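Local structure of acetylxylan esterase A (Aspergillus awamori, 5X6S) at residues I95-M98 and V99-T102; F150-N153 and T154-D158; V169-T172 and P173-A177. The protein removes acetyl side groups from the backbone of acetylated xylans and xylo-oligosaccharides, contributing as a secreted serine esterase to the breakdown of plant biomass. All blocks are in the same frame, centred on the assembly; numbering follows the deposited sequence.

Contact 1 (I95-M98 and V99-T102); sequences IANM and VTWT
Met98 O takes two hydrogen bonds from a single residue one turn further along the helix. Thr102 OG1 gives the shorter, at 2.8 Å from Met98 O, and Thr102 N gives the ordinary helical bond of 3.1 Å to the same oxygen. The two donors reach the carbonyl from opposite faces of its plane. What allows this is the threonine's first torsion, chi1 -59°, which sets OG1 beside its own backbone N and thus back over the preceding turn. A buried hydroxyl is in this way satisfied by the helix that bears it, while Thr102 lies against Ile63 and Ile65 of strand 63-68 and Met19 of strand 18-23.

On the other flank Thr100 behaves differently. Its OG1 stands between the backbone N and the carbonyl carbon (chi1 64°), 3.2 Å from Asn97 O, and two waters gather round it. One water lies 2.7 Å from Thr100 OG1 and donates to Asn97 O; the second, at the same distance from Thr100 OG1, donates to Asn97 OD1. The amide ND2 of Asn97 is held instead by Asp12 O. Between these flanks the backbone bonds run on regularly, as in Thr100 N to Ala96 O at 3.1 Å, and Val99 CG2 rests 3.7 Å from Ile95 O while its side chain packs on Val35.

The chemistry thus divides helix 91-106 into two sides: one faces the central sheet with apolar groups and a hydroxyl turned back on its own backbone, and the other is hydrated, with Thr100 also packing on Ile103 of a second copy of the protein in the crystal assembly.

Contact 2 (F150-N153 and T154-D158); sequences FYSN and TNQVD. With NAG (2-acetamido-2-deoxy-beta-D-glucopyranose), chain C.
Ser152 OG collects backbone N-H groups from the residues that follow it round a tight turn. Gln156 N donates to Ser152 OG almost straight, at 2.9 Å, and Thr154 N reaches the same oxygen at 3.2 Å along a more bent path. The serine can serve both because its hydroxyl lies opposite the backbone N and beside the carbonyl carbon (chi1 162°), which carries OG forward into the bend of the chain. Thr154 OG1 sits 3.3 Å from Ser152 OG, where any bond is weak. A water bridges that hydroxyl to Asn153 OD1, donating to the latter. Gln156 CB and CG pass alongside the serine oxygen before the amide leads away.

The amide of Asn153 lies between the turn and the sugar: OD1 takes the water, while CG, with chi1 at 69°, stands over the acetamido group of the chain C NAG, and Asn153 ND2 comes within 3.4 Å of the methyl carbon C8. The hydrogen bond to the sugar comes from the backbone: Asn153 N donates to NAG O7 at 2.8 Å and 178°. The ring of Tyr151 meets the sugar at its edge, with NAG O3 in its plane.

The main-chain bond from Asn155 N to Ser152 O, 3.0 Å long, closes a type I beta turn, here set in a surface loop beside an N-linked glycan of this esterase.

Contact 3 (V169-T172 and P173-A177); sequences VITT and PEHWA. With NAG (2-acetamido-2-deoxy-beta-D-glucopyranose), chain B; NAG (2-acetamido-2-deoxy-beta-D-glucopyranose), chain C.
Thr171 sets its two branches against two aromatic rings, a hydroxyl at the edge of His175 and a methyl over the face of Trp176. The hydroxyl lies opposite the threonine's backbone N (chi1 -165°) and meets the imidazole in its plane, with Thr171 OG1 and His175 ND1 2.7 Å apart in a hydrogen bond in which either may be the donor. The side chains of Thr171 and His175 cross at about a right angle. From the same CB, Thr171 CG2 drops onto the five-membered ring of Trp176 in a CH-pi contact, 3.5 Å from CG2 to the ring centroid and 16° off the normal. Trp176 NE1 has its polar partner in Glu212 OE1 of helix 208-221, which probably helps hold the indole's rotation.

Further along the indole, Val169 CG1 packs 3.9 Å from Trp176 CZ2, meeting the six-membered ring obliquely. The glycan borders the same residues: the acetamido methyl C8 of the chain B NAG stands 4.0 Å from Trp176 CH2, over one face, while O3 of that sugar lies in the plane of the imidazole. O6 of the chain C NAG lies 3.4 Å from Val169 CG1.

Thr172 turns its hydroxyl across the His175 side chain and receives His175 N at Thr172 OG1, 3.0 Å away. Its carbonyl takes the first helical bond, Trp176 N to Thr172 O, which is close to straight at 175°. A hydroxyl bonded to the N-H three residues on is the classic threonine N-cap; Pro173 follows it in the first turn, and the cap opens helix 173-182, whose His175 and Trp176 lie beside the glycan.

Overall arrangement
The three contacts follow one another along the chain, each complete before the next begins, within the alpha/beta-hydrolase fold. Contact 1 lies on helix 91-106, which packs against strands of the central mixed sheet. Contact 2 occupies the loop between strand 138-142 and helix 162-165, and contact 3 the loop leading into helix 173-182 and its first turn. The centres of contacts 1 and 3 are about 30 Å apart, on opposite sides of the chain's centre; those of contacts 2 and 3 are about 18 Å apart, with nearest atoms about 6 Å apart. Contacts 2 and 3 both touch the chain C NAG, so the glycan spans two chain regions that do not meet, far from the helix of contact 1.

Contact 1 (I95-M98 and V99-T102)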
ATOM      1  N   ILE A  95      -3.812  15.879  -0.387  1.00 13.23           N
ATOM      2  CA  ILE A  95      -2.760  15.360   0.469  1.00 13.50           C
ATOM      3  C   ILE A  95      -2.274  14.000  -0.047  1.00 12.81           C
ATOM      4  O   ILE A  95      -1.055  13.720  -0.091  1.00 14.24           O
ATOM      5  CB  ILE A  95      -3.229  15.270   1.951  1.00 13.20           C
ATOM      6  CG1 ILE A  95      -3.489  16.695   2.502  1.00 15.11           C
ATOM      7  CG2 ILE A  95      -2.177  14.567   2.801  1.00 12.94           C
ATOM      8  CD1 ILE A  95      -4.065  16.680   3.915  1.00 14.23           C
ATOM      9  N   ALA A  96      -3.204  13.160  -0.469  1.00 13.24           N
ATOM     10  CA  ALA A  96      -2.879  11.866  -1.066  1.00 12.94           C
ATOM     11  C   ALA A  96      -1.909  12.025  -2.247  1.00 14.28           C
ATOM     12  O   ALA A  96      -0.902  11.292  -2.343  1.00 14.97           O
ATOM     13  CB  ALA A  96      -4.122  11.177  -1.518  1.00 14.75           C
ATOM     14  N   ASN A  97      -2.200  12.971  -3.136  1.00 14.12           N
ATOM     15  CA  ASN A  97      -1.370  13.249  -4.288  1.00 15.39           C
ATOM     16  C   ASN A  97       0.024  13.778  -3.949  1.00 14.93           C
ATOM     17  O   ASN A  97       1.025  13.502  -4.658  1.00 16.86           O
ATOM     18  CB  ASN A  97      -2.140  14.141  -5.271  1.00 15.73           C
ATOM     19  CG  ASN A  97      -3.338  13.453  -5.878  1.00 17.63           C
ATOM     20  OD1 ASN A  97      -3.415  12.225  -5.887  1.00 18.50           O
ATOM     21  ND2 ASN A  97      -4.312  14.232  -6.351  1.00 16.86           N
ATOM     22  N   MET A  98       0.144  14.525  -2.858  1.00 15.31           N
ATOM     23  CA  MET A  98       1.449  14.956  -2.366  1.00 15.16           C
ATOM     24  C   MET A  98       2.302  13.738  -2.006  1.00 15.52           C
ATOM     25  O   MET A  98       3.525  13.694  -2.278  1.00 15.13           O
ATOM     26  CB  MET A  98       1.291  15.795  -1.109  1.00 15.07           C
ATOM     27  CG  MET A  98       0.587  17.085  -1.308  1.00 15.08           C
ATOM     28  SD  MET A  98       0.330  18.004   0.216  1.00 16.32           S
ATOM     29  CE  MET A  98      -1.036  19.044  -0.206  1.00 14.16           C
ATOM     30  N   VAL A  99       1.670  12.765  -1.361  1.00 14.50           N
ATOM     31  CA  VAL A  99       2.322  11.526  -1.023  1.00 15.07           C
ATOM     32  C   VAL A  99       2.869  10.814  -2.246  1.00 15.04           C
ATOM     33  O   VAL A  99       4.061  10.459  -2.306  1.00 13.69           O
ATOM     34  CB  VAL A  99       1.420  10.623  -0.135  1.00 14.63           C
ATOM     35  CG1 VAL A  99       1.958   9.184  -0.068  1.00 14.54           C
ATOM     36  CG2 VAL A  99       1.314  11.222   1.227  1.00 15.36           C
ATOM     37  N   THR A 100       2.000  10.571  -3.232  1.00 15.69           N
ATOM     38  CA  THR A 100       2.402   9.754  -4.352  1.00 16.68           C
ATOM     39  C   THR A 100       3.461  10.455  -5.189  1.00 15.97           C
ATOM     40  O   THR A 100       4.368   9.787  -5.705  1.00 16.44           O
ATOM     41  CB  THR A 100       1.200   9.329  -5.207  1.00 17.02           C
ATOM     42  OG1 THR A 100       0.608  10.499  -5.790  1.00 17.38           O
ATOM     43  CG2 THR A 100       0.172   8.504  -4.348  1.00 16.35           C
ATOM     44  N   TRP A 101       3.376  11.784  -5.286  1.00 14.67           N
ATOM     45  CA  TRP A 101       4.372  12.600  -6.005  1.00 15.97           C
ATOM     46  C   TRP A 101       5.742  12.426  -5.340  1.00 16.49           C
ATOM     47  O   TRP A 101       6.746  12.228  -6.032  1.00 16.31           O
ATOM     48  CB  TRP A 101       4.008  14.082  -6.006  1.00 15.79           C
ATOM     49  CG  TRP A 101       4.953  14.956  -6.779  1.00 18.34           C
ATOM     50  CD1 TRP A 101       4.933  15.234  -8.137  1.00 18.64           C
ATOM     51  CD2 TRP A 101       6.112  15.590  -6.265  1.00 17.59           C
ATOM     52  NE1 TRP A 101       5.982  16.035  -8.466  1.00 19.86           N
ATOM     53  CE2 TRP A 101       6.723  16.283  -7.341  1.00 19.98           C
ATOM     54  CE3 TRP A 101       6.690  15.661  -4.997  1.00 18.23           C
ATOM     55  CZ2 TRP A 101       7.885  17.029  -7.175  1.00 20.53           C
ATOM     56  CZ3 TRP A 101       7.813  16.409  -4.831  1.00 20.69           C
ATOM     57  CH2 TRP A 101       8.422  17.068  -5.925  1.00 20.66           C
ATOM     58  N   THR A 102       5.762  12.475  -4.010  1.00 15.30           N
ATOM     59  CA  THR A 102       6.994  12.407  -3.247  1.00 15.79           C
ATOM     60  C   THR A 102       7.606  10.987  -3.344  1.00 16.44           C
ATOM     61  O   THR A 102       8.851  10.845  -3.495  1.00 17.59           O
ATOM     62  CB  THR A 102       6.744  12.775  -1.767  1.00 15.49           C
ATOM     63  OG1 THR A 102       6.191  14.102  -1.697  1.00 15.30           O
ATOM     64  CG2 THR A 102       8.031  12.699  -0.924  1.00 15.23           C
TER
HETATM   65  O   HOH W   1       0.982  12.573  -7.482  1.00 20.76           O
HETATM   66  O   HOH W   2      -1.541  10.032  -7.324  1.00 27.59           O

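Contact 2 (F150-N153 and T154-D158)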
ATOM      1  N   PHE A 150     -16.864  15.539  11.896  1.00 22.01           N
ATOM      2  CA  PHE A 150     -17.099  16.894  11.409  1.00 22.98           C
ATOM      3  C   PHE A 150     -17.918  16.931  10.139  1.00 21.55           C
ATOM      4  O   PHE A 150     -18.072  17.999   9.530  1.00 22.43           O
ATOM      5  CB  PHE A 150     -15.795  17.707  11.226  1.00 22.66           C
ATOM      6  CG  PHE A 150     -15.491  18.662  12.355  1.00 22.69           C
ATOM      7  CD1 PHE A 150     -15.733  18.304  13.696  1.00 22.93           C
ATOM      8  CD2 PHE A 150     -14.928  19.913  12.092  1.00 23.07           C
ATOM      9  CE1 PHE A 150     -15.415  19.174  14.732  1.00 22.68           C
ATOM     10  CE2 PHE A 150     -14.586  20.783  13.128  1.00 23.82           C
ATOM     11  CZ  PHE A 150     -14.847  20.409  14.463  1.00 23.41           C
ATOM     12  N   TYR A 151     -18.448  15.787   9.754  1.00 23.34           N
ATOM     13  CA  TYR A 151     -19.477  15.732   8.684  1.00 24.73           C
ATOM     14  C   TYR A 151     -20.382  16.963   8.726  1.00 25.66           C
ATOM     15  O   TYR A 151     -20.878  17.371   9.794  1.00 25.19           O
ATOM     16  CB  TYR A 151     -20.303  14.457   8.842  1.00 26.02           C
ATOM     17  CG  TYR A 151     -21.524  14.367   7.966  1.00 27.76           C
ATOM     18  CD1 TYR A 151     -21.434  13.935   6.634  1.00 27.77           C
ATOM     19  CD2 TYR A 151     -22.799  14.694   8.481  1.00 28.91           C
ATOM     20  CE1 TYR A 151     -22.571  13.814   5.841  1.00 27.95           C
ATOM     21  CE2 TYR A 151     -23.934  14.605   7.705  1.00 28.77           C
ATOM     22  CZ  TYR A 151     -23.840  14.165   6.408  1.00 30.02           C
ATOM     23  OH  TYR A 151     -24.992  14.091   5.681  1.00 29.19           O
ATOM     24  N   SER A 152     -20.586  17.575   7.565  1.00 26.92           N
ATOM     25  CA  SER A 152     -21.558  18.655   7.413  1.00 26.80           C
ATOM     26  C   SER A 152     -22.822  18.117   6.744  1.00 26.30           C
ATOM     27  O   SER A 152     -22.777  17.604   5.609  1.00 25.34           O
ATOM     28  CB  SER A 152     -21.024  19.815   6.593  1.00 26.21           C
ATOM     29  OG  SER A 152     -22.091  20.606   6.141  1.00 25.08           O
ATOM     30  N   ASN A 153     -23.953  18.242   7.454  1.00 27.06           N
ATOM     31  CA  ASN A 153     -25.241  17.843   6.893  1.00 27.81           C
ATOM     32  C   ASN A 153     -25.744  18.700   5.739  1.00 28.46           C
ATOM     33  O   ASN A 153     -26.759  18.360   5.166  1.00 29.67           O
ATOM     34  CB  ASN A 153     -26.336  17.639   7.980  1.00 28.98           C
ATOM     35  CG  ASN A 153     -26.785  18.929   8.657  1.00 28.87           C
ATOM     36  OD1 ASN A 153     -26.614  20.038   8.163  1.00 27.89           O
ATOM     37  ND2 ASN A 153     -27.376  18.769   9.824  1.00 33.24           N
ATOM     38  N   THR A 154     -25.049  19.780   5.392  1.00 27.52           N
ATOM     39  CA  THR A 154     -25.344  20.541   4.169  1.00 29.34           C
ATOM     40  C   THR A 154     -24.184  20.520   3.160  1.00 28.59           C
ATOM     41  O   THR A 154     -24.154  21.336   2.227  1.00 26.10           O
ATOM     42  CB  THR A 154     -25.661  22.033   4.478  1.00 29.75           C
ATOM     43  OG1 THR A 154     -24.621  22.580   5.292  1.00 29.84           O
ATOM     44  CG2 THR A 154     -26.982  22.189   5.222  1.00 33.15           C
ATOM     45  N   ASN A 155     -23.215  19.615   3.374  1.00 28.39           N
ATOM     46  CA  ASN A 155     -22.056  19.498   2.479  1.00 27.04           C
ATOM     47  C   ASN A 155     -21.191  20.768   2.462  1.00 26.43           C
ATOM     48  O   ASN A 155     -20.677  21.160   1.428  1.00 27.41           O
ATOM     49  CB  ASN A 155     -22.583  19.106   1.075  1.00 28.56           C
ATOM     50  CG  ASN A 155     -21.538  18.466   0.181  1.00 27.15           C
ATOM     51  OD1 ASN A 155     -20.432  18.192   0.596  1.00 28.74           O
ATOM     52  ND2 ASN A 155     -21.929  18.185  -1.060  1.00 28.24           N
ATOM     53  N   GLN A 156     -21.032  21.429   3.614  1.00 25.28           N
ATOM     54  CA  GLN A 156     -20.192  22.611   3.708  1.00 25.78           C
ATOM     55  C   GLN A 156     -18.713  22.188   3.668  1.00 26.31           C
ATOM     56  O   GLN A 156     -18.349  21.119   4.196  1.00 24.61           O
ATOM     57  CB  GLN A 156     -20.448  23.435   4.989  1.00 27.65           C
ATOM     58  CG  GLN A 156     -21.832  24.137   5.071  1.00 30.43           C
ATOM     59  CD  GLN A 156     -22.175  24.990   3.825  1.00 34.18           C
ATOM     60  OE1 GLN A 156     -23.018  24.600   2.994  1.00 38.40           O
ATOM     61  NE2 GLN A 156     -21.529  26.146   3.697  1.00 31.89           N
ATOM     62  N   VAL A 157     -17.904  23.009   3.016  1.00 23.84           N
ATOM     63  CA  VAL A 157     -16.468  22.805   2.958  1.00 23.75           C
ATOM     64  C   VAL A 157     -15.832  23.514   4.162  1.00 23.51           C
ATOM     65  O   VAL A 157     -16.066  24.702   4.406  1.00 23.63           O
ATOM     66  CB  VAL A 157     -15.923  23.386   1.638  1.00 23.56           C
ATOM     67  CG1 VAL A 157     -14.412  23.522   1.676  1.00 22.04           C
ATOM     68  CG2 VAL A 157     -16.430  22.582   0.440  1.00 22.89           C
ATOM     69  N   ASP A 158     -15.037  22.795   4.939  1.00 22.51           N
ATOM     70  CA  ASP A 158     -14.329  23.420   6.061  1.00 22.80           C
ATOM     71  C   ASP A 158     -15.331  23.990   7.091  1.00 23.52           C
ATOM     72  O   ASP A 158     -15.094  25.053   7.658  1.00 23.71           O
ATOM     73  CB  ASP A 158     -13.383  24.515   5.554  1.00 22.10           C
ATOM     74  CG  ASP A 158     -12.502  25.116   6.650  1.00 22.49           C
ATOM     75  OD1 ASP A 158     -12.201  24.437   7.658  1.00 21.71           O
ATOM     76  OD2 ASP A 158     -12.087  26.286   6.460  1.00 23.76           O
TER
HETATM   77  C1  NAG C   1     -22.313  17.248  12.997  1.00 29.30           C
HETATM   78  C2  NAG C   1     -23.440  17.221  11.956  1.00 28.50           C
HETATM   79  C3  NAG C   1     -24.387  16.038  12.164  1.00 31.36           C
HETATM   80  C4  NAG C   1     -23.627  14.716  12.250  1.00 30.55           C
HETATM   81  C5  NAG C   1     -22.456  14.845  13.243  1.00 27.84           C
HETATM   82  C6  NAG C   1     -21.564  13.623  13.190  1.00 27.41           C
HETATM   83  C7  NAG C   1     -24.291  19.375  11.147  1.00 31.93           C
HETATM   84  C8  NAG C   1     -25.054  20.615  11.486  1.00 32.53           C
HETATM   85  N2  NAG C   1     -24.179  18.458  12.082  1.00 28.85           N
HETATM   86  O3  NAG C   1     -25.325  16.042  11.104  1.00 32.22           O
HETATM   87  O4  NAG C   1     -24.399  13.613  12.690  1.00 35.32           O
HETATM   88  O5  NAG C   1     -21.641  15.997  13.057  1.00 29.13           O
HETATM   89  O6  NAG C   1     -20.542  13.799  14.161  1.00 26.78           O
HETATM   90  O7  NAG C   1     -23.780  19.271  10.023  1.00 36.45           O
HETATM   91  O   HOH W   3     -25.323  22.489   8.090  1.00 45.09           O

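Contact 3 (V169-T172 and P173-A177)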
ATOM      1  N   VAL A 169     -21.593  14.110  20.247  1.00 30.37           N
ATOM      2  CA  VAL A 169     -21.858  13.030  19.312  1.00 29.99           C
ATOM      3  C   VAL A 169     -21.286  11.710  19.856  1.00 31.02           C
ATOM      4  O   VAL A 169     -20.055  11.466  19.860  1.00 28.30           O
ATOM      5  CB  VAL A 169     -21.326  13.337  17.866  1.00 28.79           C
ATOM      6  CG1 VAL A 169     -21.709  12.222  16.895  1.00 29.84           C
ATOM      7  CG2 VAL A 169     -21.783  14.706  17.358  1.00 28.37           C
ATOM      8  N   ILE A 170     -22.189  10.848  20.323  1.00 28.84           N
ATOM      9  CA  ILE A 170     -21.805   9.592  20.960  1.00 27.84           C
ATOM     10  C   ILE A 170     -22.549   8.466  20.272  1.00 29.29           C
ATOM     11  O   ILE A 170     -23.807   8.474  20.185  1.00 29.32           O
ATOM     12  CB  ILE A 170     -22.106   9.584  22.501  1.00 28.88           C
ATOM     13  CG1 ILE A 170     -21.376  10.733  23.193  1.00 31.44           C
ATOM     14  CG2 ILE A 170     -21.662   8.268  23.135  1.00 28.38           C
ATOM     15  CD1 ILE A 170     -22.057  11.278  24.443  1.00 34.52           C
ATOM     16  N   THR A 171     -21.799   7.489  19.767  1.00 29.08           N
ATOM     17  CA  THR A 171     -22.422   6.340  19.129  1.00 27.76           C
ATOM     18  C   THR A 171     -21.543   5.102  19.321  1.00 28.18           C
ATOM     19  O   THR A 171     -20.612   5.138  20.096  1.00 28.11           O
ATOM     20  CB  THR A 171     -22.829   6.657  17.673  1.00 29.12           C
ATOM     21  OG1 THR A 171     -23.737   5.647  17.175  1.00 27.87           O
ATOM     22  CG2 THR A 171     -21.559   6.759  16.747  1.00 28.38           C
ATOM     23  N   THR A 172     -21.848   4.021  18.608  1.00 27.86           N
ATOM     24  CA  THR A 172     -21.207   2.739  18.805  1.00 28.44           C
ATOM     25  C   THR A 172     -19.983   2.563  17.914  1.00 27.45           C
ATOM     26  O   THR A 172     -19.893   3.245  16.897  1.00 27.88           O
ATOM     27  CB  THR A 172     -22.161   1.600  18.442  1.00 28.07           C
ATOM     28  OG1 THR A 172     -22.628   1.827  17.113  1.00 26.54           O
ATOM     29  CG2 THR A 172     -23.373   1.547  19.471  1.00 27.59           C
ATOM     30  N   PRO A 173     -19.068   1.657  18.297  1.00 26.88           N
ATOM     31  CA  PRO A 173     -17.993   1.188  17.417  1.00 27.94           C
ATOM     32  C   PRO A 173     -18.534   0.791  16.060  1.00 29.19           C
ATOM     33  O   PRO A 173     -17.937   1.113  15.041  1.00 26.72           O
ATOM     34  CB  PRO A 173     -17.421  -0.033  18.144  1.00 27.95           C
ATOM     35  CG  PRO A 173     -17.856   0.099  19.590  1.00 28.93           C
ATOM     36  CD  PRO A 173     -18.913   1.153  19.694  1.00 29.43           C
ATOM     37  N   GLU A 174     -19.709   0.153  16.048  1.00 28.24           N
ATOM     38  CA  GLU A 174     -20.297  -0.324  14.788  1.00 30.17           C
ATOM     39  C   GLU A 174     -20.662   0.806  13.846  1.00 27.19           C
ATOM     40  O   GLU A 174     -20.357   0.765  12.653  1.00 27.52           O
ATOM     41  CB  GLU A 174     -21.492  -1.242  15.050  1.00 30.70           C
ATOM     42  CG  GLU A 174     -21.038  -2.607  15.594  1.00 34.36           C
ATOM     43  CD  GLU A 174     -20.572  -2.613  17.091  1.00 38.44           C
ATOM     44  OE1 GLU A 174     -20.904  -1.665  17.887  1.00 36.54           O
ATOM     45  OE2 GLU A 174     -19.883  -3.605  17.465  1.00 37.11           O
ATOM     46  N   HIS A 175     -21.285   1.815  14.409  1.00 26.74           N
ATOM     47  CA  HIS A 175     -21.764   2.950  13.681  1.00 28.11           C
ATOM     48  C   HIS A 175     -20.584   3.857  13.200  1.00 27.22           C
ATOM     49  O   HIS A 175     -20.543   4.252  12.011  1.00 26.58           O
ATOM     50  CB  HIS A 175     -22.771   3.724  14.534  1.00 27.09           C
ATOM     51  CG  HIS A 175     -23.430   4.854  13.820  1.00 28.21           C
ATOM     52  ND1 HIS A 175     -24.105   5.846  14.484  1.00 28.60           N
ATOM     53  CD2 HIS A 175     -23.506   5.163  12.505  1.00 28.15           C
ATOM     54  CE1 HIS A 175     -24.582   6.717  13.619  1.00 32.15           C
ATOM     55  NE2 HIS A 175     -24.229   6.327  12.408  1.00 31.46           N
ATOM     56  N   TRP A 176     -19.639   4.157  14.085  1.00 24.84           N
ATOM     57  CA  TRP A 176     -18.431   4.862  13.635  1.00 25.76           C
ATOM     58  C   TRP A 176     -17.658   4.082  12.574  1.00 25.17           C
ATOM     59  O   TRP A 176     -17.131   4.689  11.632  1.00 25.82           O
ATOM     60  CB  TRP A 176     -17.476   5.202  14.771  1.00 23.36           C
ATOM     61  CG  TRP A 176     -17.871   6.331  15.617  1.00 20.70           C
ATOM     62  CD1 TRP A 176     -18.055   6.299  16.973  1.00 20.02           C
ATOM     63  CD2 TRP A 176     -18.096   7.698  15.216  1.00 22.11           C
ATOM     64  NE1 TRP A 176     -18.412   7.550  17.416  1.00 21.26           N
ATOM     65  CE2 TRP A 176     -18.424   8.428  16.379  1.00 21.55           C
ATOM     66  CE3 TRP A 176     -18.033   8.379  13.991  1.00 21.41           C
ATOM     67  CZ2 TRP A 176     -18.719   9.792  16.360  1.00 24.80           C
ATOM     68  CZ3 TRP A 176     -18.331   9.728  13.965  1.00 21.21           C
ATOM     69  CH2 TRP A 176     -18.679  10.419  15.137  1.00 22.70           C
ATOM     70  N   ALA A 177     -17.563   2.755  12.725  1.00 25.16           N
ATOM     71  CA  ALA A 177     -16.847   1.925  11.770  1.00 24.77           C
ATOM     72  C   ALA A 177     -17.559   2.004  10.405  1.00 25.99           C
ATOM     73  O   ALA A 177     -16.891   2.128   9.374  1.00 25.01           O
ATOM     74  CB  ALA A 177     -16.750   0.500  12.237  1.00 24.72           C
TER
HETATM   75  C1  NAG B   2     -24.966  12.752  11.711  1.00 39.50           C
HETATM   76  C2  NAG B   2     -25.285  11.398  12.357  1.00 38.92           C
HETATM   77  C3  NAG B   2     -26.089  10.496  11.433  1.00 42.39           C
HETATM   78  C4  NAG B   2     -27.321  11.212  10.950  1.00 43.26           C
HETATM   79  C5  NAG B   2     -26.937  12.553  10.340  1.00 43.52           C
HETATM   80  C6  NAG B   2     -28.176  13.322  10.020  1.00 40.97           C
HETATM   81  C7  NAG B   2     -23.768  10.419  13.940  1.00 37.04           C
HETATM   82  C8  NAG B   2     -22.464   9.727  14.181  1.00 35.69           C
HETATM   83  N2  NAG B   2     -24.098  10.665  12.705  1.00 36.21           N
HETATM   84  O3  NAG B   2     -26.528   9.369  12.163  1.00 44.34           O
HETATM   85  O4  NAG B   2     -28.017  10.358  10.042  1.00 48.37           O
HETATM   86  O5  NAG B   2     -26.164  13.357  11.227  1.00 40.76           O
HETATM   87  O6  NAG B   2     -27.728  14.374   9.205  1.00 44.12           O
HETATM   88  O7  NAG B   2     -24.461  10.763  14.861  1.00 39.41           O
HETATM   89  C1  NAG C   1     -22.313  17.248  12.997  1.00 29.30           C
HETATM   90  C2  NAG C   1     -23.440  17.221  11.956  1.00 28.50           C
HETATM   91  C3  NAG C   1     -24.387  16.038  12.164  1.00 31.36           C
HETATM   92  C4  NAG C   1     -23.627  14.716  12.250  1.00 30.55           C
HETATM   93  C5  NAG C   1     -22.456  14.845  13.243  1.00 27.84           C
HETATM   94  C6  NAG C   1     -21.564  13.623  13.190  1.00 27.41           C
HETATM   95  C7  NAG C   1     -24.291  19.375  11.147  1.00 31.93           C
HETATM   96  C8  NAG C   1     -25.054  20.615  11.486  1.00 32.53           C
HETATM   97  N2  NAG C   1     -24.179  18.458  12.082  1.00 28.85           N
HETATM   98  O3  NAG C   1     -25.325  16.042  11.104  1.00 32.22           O
HETATM   99  O4  NAG C   1     -24.399  13.613  12.690  1.00 35.32           O
HETATM  100  O5  NAG C   1     -21.641  15.997  13.057  1.00 29.13           O
HETATM  101  O6  NAG C   1     -20.542  13.799  14.161  1.00 26.78           O
HETATM  102  O7  NAG C   1     -23.780  19.271  10.023  1.00 36.45           O